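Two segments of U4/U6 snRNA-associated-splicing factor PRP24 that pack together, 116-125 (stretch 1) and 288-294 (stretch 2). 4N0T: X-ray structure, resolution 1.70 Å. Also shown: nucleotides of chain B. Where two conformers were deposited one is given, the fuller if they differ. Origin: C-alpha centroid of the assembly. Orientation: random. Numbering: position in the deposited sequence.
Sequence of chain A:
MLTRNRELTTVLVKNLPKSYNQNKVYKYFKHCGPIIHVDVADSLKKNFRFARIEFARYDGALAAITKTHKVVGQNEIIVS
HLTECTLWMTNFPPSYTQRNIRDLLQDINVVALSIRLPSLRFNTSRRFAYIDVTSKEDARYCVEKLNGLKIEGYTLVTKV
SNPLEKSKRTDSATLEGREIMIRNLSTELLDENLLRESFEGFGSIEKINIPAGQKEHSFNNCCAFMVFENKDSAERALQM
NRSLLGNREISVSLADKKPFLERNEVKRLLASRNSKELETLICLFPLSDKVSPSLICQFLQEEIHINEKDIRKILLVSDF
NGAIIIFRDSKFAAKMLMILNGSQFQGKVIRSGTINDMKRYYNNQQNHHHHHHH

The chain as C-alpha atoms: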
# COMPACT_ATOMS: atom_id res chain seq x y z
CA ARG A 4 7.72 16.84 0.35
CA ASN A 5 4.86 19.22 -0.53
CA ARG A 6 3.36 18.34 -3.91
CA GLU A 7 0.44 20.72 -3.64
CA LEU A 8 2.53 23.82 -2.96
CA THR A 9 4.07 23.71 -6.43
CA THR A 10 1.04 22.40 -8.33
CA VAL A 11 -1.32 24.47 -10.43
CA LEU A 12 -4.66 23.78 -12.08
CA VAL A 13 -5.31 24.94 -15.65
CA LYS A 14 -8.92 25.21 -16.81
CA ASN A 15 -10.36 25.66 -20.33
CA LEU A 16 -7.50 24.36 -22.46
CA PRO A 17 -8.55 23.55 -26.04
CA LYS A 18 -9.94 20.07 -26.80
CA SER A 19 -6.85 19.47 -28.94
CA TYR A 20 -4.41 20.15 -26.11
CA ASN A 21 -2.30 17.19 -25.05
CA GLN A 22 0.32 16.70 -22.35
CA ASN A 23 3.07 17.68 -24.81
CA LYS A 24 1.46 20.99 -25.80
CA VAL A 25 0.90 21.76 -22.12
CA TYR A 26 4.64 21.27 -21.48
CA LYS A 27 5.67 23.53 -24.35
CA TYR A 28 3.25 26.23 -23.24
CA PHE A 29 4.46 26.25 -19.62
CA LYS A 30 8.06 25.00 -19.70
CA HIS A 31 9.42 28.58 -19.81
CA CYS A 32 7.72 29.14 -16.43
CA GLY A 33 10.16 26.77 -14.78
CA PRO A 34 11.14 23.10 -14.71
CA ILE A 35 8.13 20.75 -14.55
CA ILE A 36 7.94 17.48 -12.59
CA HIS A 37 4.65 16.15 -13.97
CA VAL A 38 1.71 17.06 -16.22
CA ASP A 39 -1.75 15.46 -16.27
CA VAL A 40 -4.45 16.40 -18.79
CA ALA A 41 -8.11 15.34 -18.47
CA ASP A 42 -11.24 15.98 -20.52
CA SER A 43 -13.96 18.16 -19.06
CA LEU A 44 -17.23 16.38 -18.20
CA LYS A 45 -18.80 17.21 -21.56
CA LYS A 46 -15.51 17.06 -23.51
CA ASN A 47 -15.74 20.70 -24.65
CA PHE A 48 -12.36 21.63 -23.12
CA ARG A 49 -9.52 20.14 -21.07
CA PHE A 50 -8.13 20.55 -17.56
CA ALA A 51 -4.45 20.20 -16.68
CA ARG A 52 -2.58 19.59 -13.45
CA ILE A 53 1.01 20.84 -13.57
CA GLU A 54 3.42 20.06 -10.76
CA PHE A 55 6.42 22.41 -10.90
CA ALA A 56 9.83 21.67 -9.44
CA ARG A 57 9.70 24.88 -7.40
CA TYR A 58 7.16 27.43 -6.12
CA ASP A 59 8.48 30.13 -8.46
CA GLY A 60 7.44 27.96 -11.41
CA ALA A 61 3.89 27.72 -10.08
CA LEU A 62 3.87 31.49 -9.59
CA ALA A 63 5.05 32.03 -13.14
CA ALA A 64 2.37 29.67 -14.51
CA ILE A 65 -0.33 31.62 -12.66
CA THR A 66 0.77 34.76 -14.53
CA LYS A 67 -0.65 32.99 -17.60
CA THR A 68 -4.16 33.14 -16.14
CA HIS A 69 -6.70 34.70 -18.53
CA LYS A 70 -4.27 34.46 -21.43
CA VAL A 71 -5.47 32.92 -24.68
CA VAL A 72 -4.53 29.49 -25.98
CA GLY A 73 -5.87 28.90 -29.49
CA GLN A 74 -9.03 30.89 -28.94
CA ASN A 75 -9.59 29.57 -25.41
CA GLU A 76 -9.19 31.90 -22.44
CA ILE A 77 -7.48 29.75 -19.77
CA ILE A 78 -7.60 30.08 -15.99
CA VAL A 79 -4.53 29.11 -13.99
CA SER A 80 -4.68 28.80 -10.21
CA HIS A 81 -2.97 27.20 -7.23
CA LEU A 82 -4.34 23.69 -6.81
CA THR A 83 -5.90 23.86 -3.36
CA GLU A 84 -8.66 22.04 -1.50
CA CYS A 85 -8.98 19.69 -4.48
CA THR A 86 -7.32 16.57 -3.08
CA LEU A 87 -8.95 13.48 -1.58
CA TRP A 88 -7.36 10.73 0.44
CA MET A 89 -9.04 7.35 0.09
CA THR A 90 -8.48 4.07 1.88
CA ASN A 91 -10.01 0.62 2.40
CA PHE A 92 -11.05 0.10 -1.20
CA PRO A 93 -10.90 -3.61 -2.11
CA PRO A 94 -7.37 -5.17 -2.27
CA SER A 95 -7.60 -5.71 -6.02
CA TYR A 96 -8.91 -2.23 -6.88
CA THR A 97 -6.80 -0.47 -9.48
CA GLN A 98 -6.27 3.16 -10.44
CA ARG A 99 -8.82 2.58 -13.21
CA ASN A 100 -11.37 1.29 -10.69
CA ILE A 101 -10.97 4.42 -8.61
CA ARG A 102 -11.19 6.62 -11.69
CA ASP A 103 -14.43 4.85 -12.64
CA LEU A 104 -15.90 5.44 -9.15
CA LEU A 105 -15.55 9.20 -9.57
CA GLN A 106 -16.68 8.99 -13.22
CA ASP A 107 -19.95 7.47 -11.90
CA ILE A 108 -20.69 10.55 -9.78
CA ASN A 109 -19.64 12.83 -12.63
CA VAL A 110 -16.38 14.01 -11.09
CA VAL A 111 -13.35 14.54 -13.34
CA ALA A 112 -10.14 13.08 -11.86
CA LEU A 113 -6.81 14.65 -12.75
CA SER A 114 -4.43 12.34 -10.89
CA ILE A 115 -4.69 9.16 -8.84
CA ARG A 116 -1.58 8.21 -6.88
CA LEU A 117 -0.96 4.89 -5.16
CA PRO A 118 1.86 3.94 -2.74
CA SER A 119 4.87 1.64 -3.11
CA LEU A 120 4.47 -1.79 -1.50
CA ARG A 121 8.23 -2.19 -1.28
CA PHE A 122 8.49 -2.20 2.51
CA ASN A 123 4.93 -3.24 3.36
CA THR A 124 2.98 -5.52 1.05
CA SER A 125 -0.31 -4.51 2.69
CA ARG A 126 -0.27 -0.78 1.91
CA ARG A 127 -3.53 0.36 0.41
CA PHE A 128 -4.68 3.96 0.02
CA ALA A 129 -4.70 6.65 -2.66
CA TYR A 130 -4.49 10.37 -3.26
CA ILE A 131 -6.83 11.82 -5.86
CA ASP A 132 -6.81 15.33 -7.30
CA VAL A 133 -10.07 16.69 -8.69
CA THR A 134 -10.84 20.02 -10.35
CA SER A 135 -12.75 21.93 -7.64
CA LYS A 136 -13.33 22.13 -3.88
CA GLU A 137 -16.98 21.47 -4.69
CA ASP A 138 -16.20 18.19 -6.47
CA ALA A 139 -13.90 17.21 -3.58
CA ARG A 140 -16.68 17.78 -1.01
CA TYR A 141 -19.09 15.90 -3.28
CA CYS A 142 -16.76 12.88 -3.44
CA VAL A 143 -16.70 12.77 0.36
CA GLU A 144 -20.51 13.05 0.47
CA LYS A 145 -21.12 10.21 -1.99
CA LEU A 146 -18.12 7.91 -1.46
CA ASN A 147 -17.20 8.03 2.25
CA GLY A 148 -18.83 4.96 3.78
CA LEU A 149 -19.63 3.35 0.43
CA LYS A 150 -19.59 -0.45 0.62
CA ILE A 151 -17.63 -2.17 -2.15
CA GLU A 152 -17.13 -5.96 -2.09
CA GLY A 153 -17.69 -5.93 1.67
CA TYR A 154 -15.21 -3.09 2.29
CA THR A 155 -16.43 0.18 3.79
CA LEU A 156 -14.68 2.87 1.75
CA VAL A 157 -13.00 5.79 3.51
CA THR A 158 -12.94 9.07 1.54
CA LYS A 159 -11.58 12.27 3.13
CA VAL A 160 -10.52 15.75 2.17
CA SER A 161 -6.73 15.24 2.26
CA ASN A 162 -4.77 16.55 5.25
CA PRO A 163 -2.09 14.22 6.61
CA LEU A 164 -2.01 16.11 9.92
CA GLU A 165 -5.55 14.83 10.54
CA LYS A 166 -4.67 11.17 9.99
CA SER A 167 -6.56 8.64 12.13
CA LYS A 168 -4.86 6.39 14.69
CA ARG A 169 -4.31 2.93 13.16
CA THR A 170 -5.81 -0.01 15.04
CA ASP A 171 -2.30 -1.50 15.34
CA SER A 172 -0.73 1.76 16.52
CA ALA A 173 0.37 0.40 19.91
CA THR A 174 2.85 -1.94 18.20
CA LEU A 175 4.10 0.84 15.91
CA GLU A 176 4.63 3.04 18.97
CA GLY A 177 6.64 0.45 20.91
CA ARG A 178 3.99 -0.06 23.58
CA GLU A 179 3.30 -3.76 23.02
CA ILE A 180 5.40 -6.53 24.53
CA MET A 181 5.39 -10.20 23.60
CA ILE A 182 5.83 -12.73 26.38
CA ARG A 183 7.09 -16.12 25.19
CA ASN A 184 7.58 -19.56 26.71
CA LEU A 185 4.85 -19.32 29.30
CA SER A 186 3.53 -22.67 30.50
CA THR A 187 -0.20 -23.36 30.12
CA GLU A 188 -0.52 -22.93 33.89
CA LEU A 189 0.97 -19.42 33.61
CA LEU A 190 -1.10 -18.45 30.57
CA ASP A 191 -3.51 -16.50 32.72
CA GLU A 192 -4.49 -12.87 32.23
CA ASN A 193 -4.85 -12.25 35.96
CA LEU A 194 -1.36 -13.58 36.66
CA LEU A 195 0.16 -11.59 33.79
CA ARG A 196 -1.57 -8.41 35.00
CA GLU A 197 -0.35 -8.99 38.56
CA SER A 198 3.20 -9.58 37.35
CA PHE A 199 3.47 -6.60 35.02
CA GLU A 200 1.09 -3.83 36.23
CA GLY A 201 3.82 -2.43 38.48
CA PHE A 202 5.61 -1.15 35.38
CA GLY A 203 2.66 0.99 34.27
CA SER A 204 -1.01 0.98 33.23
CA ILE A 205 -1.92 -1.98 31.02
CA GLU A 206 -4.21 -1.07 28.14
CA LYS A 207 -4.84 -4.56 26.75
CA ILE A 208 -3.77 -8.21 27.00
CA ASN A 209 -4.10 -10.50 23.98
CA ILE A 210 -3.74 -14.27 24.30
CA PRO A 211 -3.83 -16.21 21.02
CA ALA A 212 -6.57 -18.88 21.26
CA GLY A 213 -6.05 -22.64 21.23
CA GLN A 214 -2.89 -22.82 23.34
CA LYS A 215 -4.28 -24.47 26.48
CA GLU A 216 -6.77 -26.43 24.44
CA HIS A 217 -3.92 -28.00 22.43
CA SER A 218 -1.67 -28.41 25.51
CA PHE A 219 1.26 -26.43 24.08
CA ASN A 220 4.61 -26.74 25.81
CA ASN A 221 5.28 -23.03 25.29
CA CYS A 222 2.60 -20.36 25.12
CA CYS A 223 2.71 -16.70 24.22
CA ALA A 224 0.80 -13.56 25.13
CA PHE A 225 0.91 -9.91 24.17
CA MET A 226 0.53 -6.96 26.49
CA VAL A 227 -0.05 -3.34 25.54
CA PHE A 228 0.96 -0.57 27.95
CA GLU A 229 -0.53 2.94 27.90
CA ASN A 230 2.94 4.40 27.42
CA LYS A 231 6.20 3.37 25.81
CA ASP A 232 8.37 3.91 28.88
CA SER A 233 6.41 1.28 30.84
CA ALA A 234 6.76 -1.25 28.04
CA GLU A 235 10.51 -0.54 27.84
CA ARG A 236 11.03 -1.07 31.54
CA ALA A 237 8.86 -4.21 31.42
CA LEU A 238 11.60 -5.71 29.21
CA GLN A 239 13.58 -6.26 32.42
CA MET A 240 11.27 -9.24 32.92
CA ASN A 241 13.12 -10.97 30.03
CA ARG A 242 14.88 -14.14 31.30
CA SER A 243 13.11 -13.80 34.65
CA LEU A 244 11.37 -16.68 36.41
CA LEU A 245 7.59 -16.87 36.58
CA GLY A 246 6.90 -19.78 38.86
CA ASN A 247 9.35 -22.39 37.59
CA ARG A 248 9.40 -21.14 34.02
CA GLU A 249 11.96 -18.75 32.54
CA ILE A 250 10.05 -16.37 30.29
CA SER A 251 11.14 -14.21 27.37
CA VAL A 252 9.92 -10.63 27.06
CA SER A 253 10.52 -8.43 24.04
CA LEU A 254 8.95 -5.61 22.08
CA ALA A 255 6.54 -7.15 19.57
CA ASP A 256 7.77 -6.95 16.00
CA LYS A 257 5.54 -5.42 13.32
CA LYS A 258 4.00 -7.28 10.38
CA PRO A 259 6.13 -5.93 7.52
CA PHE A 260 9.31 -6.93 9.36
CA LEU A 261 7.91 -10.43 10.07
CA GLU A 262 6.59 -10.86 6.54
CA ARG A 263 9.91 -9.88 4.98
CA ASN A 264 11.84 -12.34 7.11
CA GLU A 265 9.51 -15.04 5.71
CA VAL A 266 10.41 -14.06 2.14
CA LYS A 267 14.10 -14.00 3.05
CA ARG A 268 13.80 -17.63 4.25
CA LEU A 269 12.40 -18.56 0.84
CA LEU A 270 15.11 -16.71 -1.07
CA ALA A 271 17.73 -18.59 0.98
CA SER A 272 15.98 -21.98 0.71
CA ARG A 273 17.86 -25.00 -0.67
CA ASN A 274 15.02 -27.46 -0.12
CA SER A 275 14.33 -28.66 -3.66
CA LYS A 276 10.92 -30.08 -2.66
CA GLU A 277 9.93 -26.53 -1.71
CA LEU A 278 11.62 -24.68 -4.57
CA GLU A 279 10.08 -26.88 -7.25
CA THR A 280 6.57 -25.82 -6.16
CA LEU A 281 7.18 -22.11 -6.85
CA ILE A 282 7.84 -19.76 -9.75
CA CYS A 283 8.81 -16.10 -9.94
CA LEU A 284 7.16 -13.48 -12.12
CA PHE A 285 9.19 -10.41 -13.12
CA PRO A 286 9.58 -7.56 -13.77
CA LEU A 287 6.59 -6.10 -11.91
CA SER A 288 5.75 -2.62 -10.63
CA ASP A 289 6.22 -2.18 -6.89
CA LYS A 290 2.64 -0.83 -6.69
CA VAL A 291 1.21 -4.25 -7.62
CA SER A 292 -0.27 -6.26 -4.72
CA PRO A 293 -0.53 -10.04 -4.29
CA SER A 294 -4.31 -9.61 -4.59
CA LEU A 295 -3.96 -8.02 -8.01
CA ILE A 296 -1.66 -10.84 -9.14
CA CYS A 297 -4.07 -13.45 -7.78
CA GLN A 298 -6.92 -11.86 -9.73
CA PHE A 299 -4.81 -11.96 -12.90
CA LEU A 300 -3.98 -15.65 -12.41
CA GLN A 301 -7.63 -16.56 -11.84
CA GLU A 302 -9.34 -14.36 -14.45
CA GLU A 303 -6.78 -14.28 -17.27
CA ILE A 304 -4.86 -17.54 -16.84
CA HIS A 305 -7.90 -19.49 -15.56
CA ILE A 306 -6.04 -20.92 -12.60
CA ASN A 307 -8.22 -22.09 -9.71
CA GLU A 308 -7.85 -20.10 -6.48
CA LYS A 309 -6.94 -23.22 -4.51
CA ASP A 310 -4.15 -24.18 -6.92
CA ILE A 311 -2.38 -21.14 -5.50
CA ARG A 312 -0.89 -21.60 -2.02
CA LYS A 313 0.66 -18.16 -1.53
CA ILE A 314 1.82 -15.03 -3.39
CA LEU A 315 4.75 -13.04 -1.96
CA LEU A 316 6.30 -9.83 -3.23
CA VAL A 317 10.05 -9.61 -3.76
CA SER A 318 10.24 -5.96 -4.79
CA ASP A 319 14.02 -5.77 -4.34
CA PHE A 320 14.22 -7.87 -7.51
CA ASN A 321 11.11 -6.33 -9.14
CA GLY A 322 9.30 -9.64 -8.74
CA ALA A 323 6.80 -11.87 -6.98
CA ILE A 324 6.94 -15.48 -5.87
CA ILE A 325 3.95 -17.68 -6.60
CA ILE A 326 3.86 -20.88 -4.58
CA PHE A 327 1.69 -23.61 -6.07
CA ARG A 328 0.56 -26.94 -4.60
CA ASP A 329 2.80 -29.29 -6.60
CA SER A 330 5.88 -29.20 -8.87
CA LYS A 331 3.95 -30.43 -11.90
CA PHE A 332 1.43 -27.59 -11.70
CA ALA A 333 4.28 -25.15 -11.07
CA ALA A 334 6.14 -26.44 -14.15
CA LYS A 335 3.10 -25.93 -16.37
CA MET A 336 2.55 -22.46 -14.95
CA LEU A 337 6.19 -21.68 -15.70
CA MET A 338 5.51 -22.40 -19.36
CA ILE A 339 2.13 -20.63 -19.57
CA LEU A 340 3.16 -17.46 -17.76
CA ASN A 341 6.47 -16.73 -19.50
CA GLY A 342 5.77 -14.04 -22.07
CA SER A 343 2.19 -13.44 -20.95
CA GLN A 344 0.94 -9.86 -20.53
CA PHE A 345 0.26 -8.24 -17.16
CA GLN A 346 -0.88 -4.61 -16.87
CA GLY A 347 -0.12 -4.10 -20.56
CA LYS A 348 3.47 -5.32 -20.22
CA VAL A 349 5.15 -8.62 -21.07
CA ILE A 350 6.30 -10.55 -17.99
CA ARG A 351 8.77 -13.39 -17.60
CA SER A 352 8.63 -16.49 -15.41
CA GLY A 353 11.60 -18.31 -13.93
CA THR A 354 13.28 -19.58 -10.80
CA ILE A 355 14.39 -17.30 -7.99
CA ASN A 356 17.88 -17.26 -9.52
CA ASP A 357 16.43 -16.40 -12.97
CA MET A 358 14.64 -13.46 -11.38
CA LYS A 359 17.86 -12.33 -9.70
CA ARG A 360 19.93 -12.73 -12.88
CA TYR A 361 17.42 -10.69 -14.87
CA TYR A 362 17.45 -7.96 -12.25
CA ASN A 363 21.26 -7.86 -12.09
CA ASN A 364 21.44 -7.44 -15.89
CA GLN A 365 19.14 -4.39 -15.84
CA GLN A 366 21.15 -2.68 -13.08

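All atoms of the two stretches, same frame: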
# COMPACT_ATOMS: atom_id res chain seq x y z
N ARG A 116 -2.93 8.60 -7.26
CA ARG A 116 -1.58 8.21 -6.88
C ARG A 116 -1.61 7.17 -5.79
O ARG A 116 -2.17 7.39 -4.73
CB ARG A 116 -0.81 9.45 -6.40
CG ARG A 116 -0.76 10.55 -7.49
CD ARG A 116 0.05 11.77 -7.05
NE ARG A 116 -0.53 12.55 -5.97
CZ ARG A 116 -1.45 13.51 -6.11
NH1 ARG A 116 -1.96 13.81 -7.31
NH2 ARG A 116 -1.86 14.17 -5.03
N LEU A 117 -0.97 6.03 -6.06
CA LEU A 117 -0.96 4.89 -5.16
C LEU A 117 0.45 4.68 -4.62
O LEU A 117 1.44 5.07 -5.26
CB LEU A 117 -1.43 3.64 -5.92
CG LEU A 117 -2.92 3.42 -6.24
CD1 LEU A 117 -3.67 2.89 -5.05
CD2 LEU A 117 -3.66 4.64 -6.78
N PRO A 118 0.57 4.05 -3.44
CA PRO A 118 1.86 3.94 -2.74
C PRO A 118 2.67 2.70 -3.12
O PRO A 118 2.12 1.68 -3.57
CB PRO A 118 1.45 3.85 -1.28
CG PRO A 118 0.14 3.09 -1.33
CD PRO A 118 -0.55 3.65 -2.57
N SER A 119 3.98 2.79 -2.92
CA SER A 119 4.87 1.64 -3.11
C SER A 119 4.64 0.57 -2.05
O SER A 119 4.51 0.87 -0.85
CB SER A 119 6.33 2.09 -3.01
OG SER A 119 7.21 0.96 -2.92
N LEU A 120 4.63 -0.70 -2.47
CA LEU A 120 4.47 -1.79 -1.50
C LEU A 120 5.81 -2.37 -1.09
O LEU A 120 5.88 -3.41 -0.43
CB LEU A 120 3.60 -2.89 -2.11
CG LEU A 120 2.31 -2.41 -2.76
CD1 LEU A 120 1.47 -3.61 -3.21
CD2 LEU A 120 1.50 -1.54 -1.82
N ARG A 121 6.88 -1.68 -1.47
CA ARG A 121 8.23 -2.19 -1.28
C ARG A 121 8.48 -2.66 0.15
O ARG A 121 8.93 -3.79 0.35
CB ARG A 121 9.25 -1.13 -1.67
CG ARG A 121 10.70 -1.54 -1.47
CD ARG A 121 11.61 -0.36 -1.82
NE ARG A 121 13.01 -0.61 -1.50
CZ ARG A 121 13.94 0.34 -1.43
NH1 ARG A 121 13.61 1.61 -1.65
NH2 ARG A 121 15.19 0.02 -1.12
N PHE A 122 8.18 -1.82 1.13
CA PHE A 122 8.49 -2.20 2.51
C PHE A 122 7.31 -2.73 3.32
O PHE A 122 7.46 -3.15 4.45
CB PHE A 122 9.17 -1.04 3.25
CG PHE A 122 10.50 -0.67 2.67
CD1 PHE A 122 11.55 -1.57 2.72
CD2 PHE A 122 10.70 0.57 2.10
CE1 PHE A 122 12.79 -1.24 2.19
CE2 PHE A 122 11.94 0.91 1.55
CZ PHE A 122 12.98 0.00 1.61
N ASN A 123 6.13 -2.71 2.72
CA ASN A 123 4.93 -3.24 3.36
C ASN A 123 3.95 -3.65 2.27
O ASN A 123 3.36 -2.80 1.60
CB ASN A 123 4.28 -2.21 4.28
CG ASN A 123 2.96 -2.71 4.89
OD1 ASN A 123 2.60 -3.89 4.76
ND2 ASN A 123 2.25 -1.83 5.60
N THR A 124 3.79 -4.96 2.12
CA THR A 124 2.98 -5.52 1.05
C THR A 124 1.50 -5.16 1.18
O THR A 124 0.77 -5.15 0.20
CB THR A 124 3.17 -7.06 1.03
OG1 THR A 124 4.53 -7.34 0.68
CG2 THR A 124 2.29 -7.72 0.02
N SER A 125 1.09 -4.80 2.40
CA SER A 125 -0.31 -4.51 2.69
C SER A 125 -0.77 -3.07 2.45
O SER A 125 -1.95 -2.76 2.64
CB SER A 125 -0.62 -4.87 4.15
OG SER A 125 -0.52 -6.28 4.36
N SER A 288 5.80 -3.87 -11.37
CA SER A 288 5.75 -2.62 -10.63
C SER A 288 5.66 -2.87 -9.13
O SER A 288 4.95 -3.78 -8.69
CB SER A 288 4.51 -1.82 -11.04
OG SER A 288 4.24 -0.79 -10.12
N ASP A 289 6.34 -2.05 -8.34
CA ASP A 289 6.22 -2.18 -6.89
C ASP A 289 4.88 -1.68 -6.31
O ASP A 289 4.67 -1.73 -5.09
CB ASP A 289 7.45 -1.59 -6.17
CG ASP A 289 7.42 -0.07 -6.08
OD1 ASP A 289 6.53 0.59 -6.66
OD2 ASP A 289 8.33 0.47 -5.40
N LYS A 290 3.97 -1.23 -7.17
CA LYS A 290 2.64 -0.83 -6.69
C LYS A 290 1.64 -1.98 -6.75
O LYS A 290 0.52 -1.86 -6.23
CB LYS A 290 2.12 0.38 -7.49
CG LYS A 290 2.97 1.64 -7.27
CD LYS A 290 2.36 2.85 -7.98
CE LYS A 290 3.31 4.05 -8.01
NZ LYS A 290 3.81 4.44 -6.68
N VAL A 291 2.07 -3.10 -7.35
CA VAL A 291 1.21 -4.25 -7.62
C VAL A 291 1.12 -5.19 -6.43
O VAL A 291 2.14 -5.73 -5.99
CB VAL A 291 1.76 -5.05 -8.82
CG1 VAL A 291 0.99 -6.35 -9.01
CG2 VAL A 291 1.69 -4.21 -10.09
N SER A 292 -0.09 -5.41 -5.91
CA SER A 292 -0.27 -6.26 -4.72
C SER A 292 -0.45 -7.74 -5.08
O SER A 292 -0.82 -8.08 -6.21
CB SER A 292 -1.49 -5.79 -3.93
OG SER A 292 -2.68 -6.10 -4.62
N PRO A 293 -0.22 -8.62 -4.11
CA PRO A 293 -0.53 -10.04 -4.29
C PRO A 293 -1.98 -10.26 -4.73
O PRO A 293 -2.23 -11.15 -5.55
CB PRO A 293 -0.31 -10.62 -2.90
CG PRO A 293 0.80 -9.78 -2.35
CD PRO A 293 0.52 -8.38 -2.86
N SER A 294 -2.91 -9.46 -4.20
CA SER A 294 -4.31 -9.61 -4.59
C SER A 294 -4.53 -9.33 -6.07
O SER A 294 -5.33 -10.00 -6.71
CB SER A 294 -5.23 -8.71 -3.76
OG SER A 294 -5.16 -9.09 -2.40
P U B 25 8.11 4.81 7.53
OP1 U B 25 7.39 4.56 8.79
OP2 U B 25 9.05 5.95 7.39
O5' U B 25 8.99 3.55 7.13
C5' U B 25 8.49 2.23 7.28
C4' U B 25 9.61 1.24 7.16
O4' U B 25 10.05 1.15 5.79
C3' U B 25 10.87 1.60 7.92
O3' U B 25 10.74 1.31 9.29
C2' U B 25 11.94 0.79 7.19
O2' U B 25 11.87 -0.58 7.58
C1' U B 25 11.44 0.88 5.75
N1 U B 25 12.11 1.96 5.00
C2 U B 25 13.37 1.70 4.50
O2 U B 25 13.95 0.65 4.68
N3 U B 25 13.95 2.73 3.79
C4 U B 25 13.38 3.96 3.52
O4 U B 25 14.02 4.78 2.86
C5 U B 25 12.07 4.15 4.07
C6 U B 25 11.48 3.17 4.77
P A B 22 5.33 6.05 -1.17
OP1 A B 22 5.23 5.24 -2.41
OP2 A B 22 5.42 5.40 0.16
O5' A B 22 6.58 7.00 -1.39
C5' A B 22 7.38 7.44 -0.30
C4' A B 22 8.69 7.96 -0.82
O4' A B 22 9.42 6.84 -1.39
C3' A B 22 8.53 8.99 -1.94
O3' A B 22 9.56 9.96 -1.86
C2' A B 22 8.71 8.15 -3.20
O2' A B 22 9.19 8.87 -4.32
C1' A B 22 9.71 7.10 -2.75
N9 A B 22 9.58 5.85 -3.50
C8 A B 22 8.49 5.04 -3.61
N7 A B 22 8.68 4.00 -4.39
C5 A B 22 10.00 4.15 -4.82
C6 A B 22 10.81 3.37 -5.66
N6 A B 22 10.41 2.25 -6.26
N1 A B 22 12.07 3.82 -5.88
C2 A B 22 12.47 4.94 -5.28
N3 A B 22 11.80 5.76 -4.47
C4 A B 22 10.56 5.29 -4.28
P G B 21 2.78 8.45 4.10
OP1 G B 21 3.22 7.40 5.06
OP2 G B 21 3.58 9.72 4.08
O5' G B 21 2.73 7.82 2.64
C5' G B 21 2.13 8.54 1.57
C4' G B 21 2.44 7.90 0.24
O4' G B 21 1.62 8.53 -0.78
C3' G B 21 3.87 8.07 -0.25
O3' G B 21 4.08 7.06 -1.23
C2' G B 21 3.79 9.41 -0.97
O2' G B 21 4.86 9.66 -1.85
C1' G B 21 2.46 9.21 -1.70
N9 G B 21 1.76 10.42 -2.10
C8 G B 21 1.30 10.62 -3.38
N7 G B 21 0.66 11.74 -3.49
C5 G B 21 0.68 12.30 -2.24
C6 G B 21 0.10 13.51 -1.79
O6 G B 21 -0.53 14.36 -2.46
N1 G B 21 0.34 13.71 -0.44
C2 G B 21 1.01 12.82 0.38
N2 G B 21 1.13 13.17 1.67
N3 G B 21 1.56 11.69 -0.03
C4 G B 21 1.34 11.48 -1.34
O HOH W 1 -0.19 0.42 -4.48

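Three direct hydrogen bonds join the stretches, two of them through Asp 289. Asp 289 O accepts from Leu 120 N at 2.8 Å, with an N-H...O angle of 163°, while Asp 289 OD2, in the carboxylate, accepts from Ser 119 OG, also at 2.8 Å. With chi1 at 78° (p), the Asp 289 side chain brings its end nearer stretch 1, and OD2 also receives A22 N6 of chain B at 2.9 Å. Ser 119 OG also accepts from Arg 121 N at 3.0 Å (160°), the two partners about 109° apart at the oxygen; a small hydroxyl suits this buried site because it can donate and accept at once.

The third bond runs from Lys 290 NZ to Leu 117 O, 2.8 Å. The m, t, t, m side chain of Lys 290 carries the amine there, and its aliphatic part lies along stretch 1, with Lys 290 CG 3.8 Å from Pro 118 O. One water adds a bridge, donating to Pro 118 O (2.8 Å) and Lys 290 O (3.0 Å). The type I turn from Ser 288 to Val 291 holds Asp 289 and Lys 290 at its centre.

Packing completes the 405 Å² contact. Buried Leu 120 extends CD1 to 3.5 Å from Ser 292 CA and 3.6 Å from Val 291 O. Farther out, Thr 124 CG2 meets Pro 293 CD at 3.4 Å, methyl against ring.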